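Local atomic coordinates of arginyl-tRNA synthetase, putative (Plasmodium falciparum, PDB entry 5JLD), a protein that probably attaches L-arginine to its cognate tRNA at the expense of ATP, as a class I aminoacyl-tRNA synthetase. Residues Ser442-Ser446 with Met587-Glu591. Sequence-based numbering, arbitrary orientation.
Sequences SLCVS and MKPIE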
loop_
_atom_site.group_PDB
_atom_site.type_symbol
_atom_site.label_atom_id
_atom_site.label_comp_id
_atom_site.label_asym_id
_atom_site.label_seq_id
_atom_site.Cartn_x
_atom_site.Cartn_y
_atom_site.Cartn_z
ATOM N N SER A 442 -13.487 -9.249 -13.661
ATOM C CA SER A 442 -12.095 -9.290 -13.227
ATOM C C SER A 442 -11.317 -8.133 -13.855
ATOM O O SER A 442 -10.613 -7.392 -13.161
ATOM C CB SER A 442 -11.463 -10.634 -13.588
ATOM O OG SER A 442 -10.341 -10.900 -12.770
ATOM N N LEU A 443 -11.475 -7.967 -15.167
ATOM C CA LEU A 443 -10.824 -6.882 -15.903
ATOM C C LEU A 443 -11.175 -5.506 -15.330
ATOM O O LEU A 443 -10.288 -4.689 -15.078
ATOM C CB LEU A 443 -11.203 -6.941 -17.388
ATOM C CG LEU A 443 -10.721 -8.171 -18.163
ATOM C CD1 LEU A 443 -11.148 -8.115 -19.630
ATOM C CD2 LEU A 443 -9.202 -8.343 -18.036
ATOM N N CYS A 444 -12.469 -5.263 -15.134
ATOM C CA CYS A 444 -12.959 -4.022 -14.542
ATOM C C CYS A 444 -12.376 -3.732 -13.166
ATOM O O CYS A 444 -11.859 -2.644 -12.907
ATOM C CB CYS A 444 -14.484 -4.061 -14.417
ATOM S SG CYS A 444 -15.116 -2.681 -13.432
ATOM N N VAL A 445 -12.488 -4.710 -12.277
ATOM C CA VAL A 445 -11.997 -4.570 -10.908
ATOM C C VAL A 445 -10.503 -4.257 -10.892
ATOM O O VAL A 445 -10.046 -3.309 -10.226
ATOM C CB VAL A 445 -12.296 -5.847 -10.101
ATOM C CG1 VAL A 445 -11.570 -5.830 -8.767
ATOM C CG2 VAL A 445 -13.810 -5.992 -9.908
ATOM N N SER A 446 -9.753 -5.039 -11.660
ATOM C CA SER A 446 -8.311 -4.822 -11.811
ATOM C C SER A 446 -7.996 -3.416 -12.324
ATOM O O SER A 446 -7.074 -2.752 -11.826
ATOM C CB SER A 446 -7.716 -5.868 -12.752
ATOM O OG SER A 446 -7.640 -7.135 -12.125
ATOM N N MET A 587 -4.622 -6.839 -8.317
ATOM C CA MET A 587 -5.091 -7.203 -9.651
ATOM C C MET A 587 -5.053 -8.726 -9.828
ATOM O O MET A 587 -4.331 -9.420 -9.119
ATOM C CB MET A 587 -4.255 -6.498 -10.731
ATOM C CG MET A 587 -4.203 -4.969 -10.597
ATOM S SD MET A 587 -2.930 -4.133 -11.603
ATOM C CE MET A 587 -3.324 -4.715 -13.254
ATOM N N LYS A 588 -5.849 -9.248 -10.748
ATOM C CA LYS A 588 -5.810 -10.675 -11.052
ATOM C C LYS A 588 -5.245 -10.941 -12.434
ATOM O O LYS A 588 -5.881 -10.623 -13.441
ATOM C CB LYS A 588 -7.203 -11.297 -10.962
ATOM C CG LYS A 588 -7.806 -11.289 -9.564
ATOM C CD LYS A 588 -9.279 -11.667 -9.646
ATOM C CE LYS A 588 -9.813 -12.110 -8.298
ATOM N NZ LYS A 588 -11.240 -12.498 -8.414
ATOM N N PRO A 589 -4.045 -11.528 -12.487
ATOM C CA PRO A 589 -3.469 -11.893 -13.784
ATOM C C PRO A 589 -4.361 -12.878 -14.533
ATOM O O PRO A 589 -4.875 -13.821 -13.924
ATOM C CB PRO A 589 -2.122 -12.526 -13.409
ATOM C CG PRO A 589 -1.758 -11.871 -12.097
ATOM C CD PRO A 589 -3.096 -11.729 -11.377
ATOM N N ILE A 590 -4.564 -12.612 -15.823
ATOM C CA ILE A 590 -5.236 -13.518 -16.745
ATOM C C ILE A 590 -4.196 -14.023 -17.741
ATOM O O ILE A 590 -3.494 -13.226 -18.369
ATOM C CB ILE A 590 -6.383 -12.827 -17.513
ATOM C CG1 ILE A 590 -7.137 -11.839 -16.610
ATOM C CG2 ILE A 590 -7.309 -13.867 -18.153
ATOM C CD1 ILE A 590 -8.208 -12.460 -15.768
ATOM N N GLU A 591 -4.102 -15.340 -17.886
ATOM C CA GLU A 591 -3.045 -15.938 -18.686
ATOM C C GLU A 591 -3.341 -15.904 -20.182
ATOM O O GLU A 591 -2.450 -15.624 -20.979
ATOM C CB GLU A 591 -2.792 -17.375 -18.235
ATOM C CG GLU A 591 -1.892 -17.485 -17.012
ATOM C CD GLU A 591 -1.237 -18.848 -16.894
HETATM O O HOH W 1 -7.954 -9.038 -13.887
#
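Ser446 meets the backbone of Lys588 through its hydroxyl, illustrating how small polar side chains one turn apart can fasten a helix to an irregular loop. Lys588 N donates to Ser446 OG over 3.1 Å, and the N-H points almost straight at the oxygen (170°). Ser446 OG lies anti to its own carbonyl carbon (chi1 -73°), a rotation that also sets it 3.6 Å from Met587 CA. A water links the two serine hydroxyls to the carbonyl of Lys588: it lies 2.6 Å from Ser446 OG, donates a hydrogen bond to Lys588 O at 2.6 Å, and reaches Ser442 OG at 3.2 Å. Both backbone polar atoms of Lys588 are thereby engaged. The contact joins helix 436-453, which lies within the class I catalytic region, to the C-terminal tail that follows helix 564-584 of the DALR anticodon-binding region. The extended aliphatic chain of Lys588 passes alongside the Ser442 hydroxyl, its CD 3.4 Å from Ser442 OG, before NZ reaches a salt bridge with Asp267. Ile590 brings CG1 to within 4.3 Å of Leu443 CD2, and Leu443 also packs on Ile480 of helix 476-492.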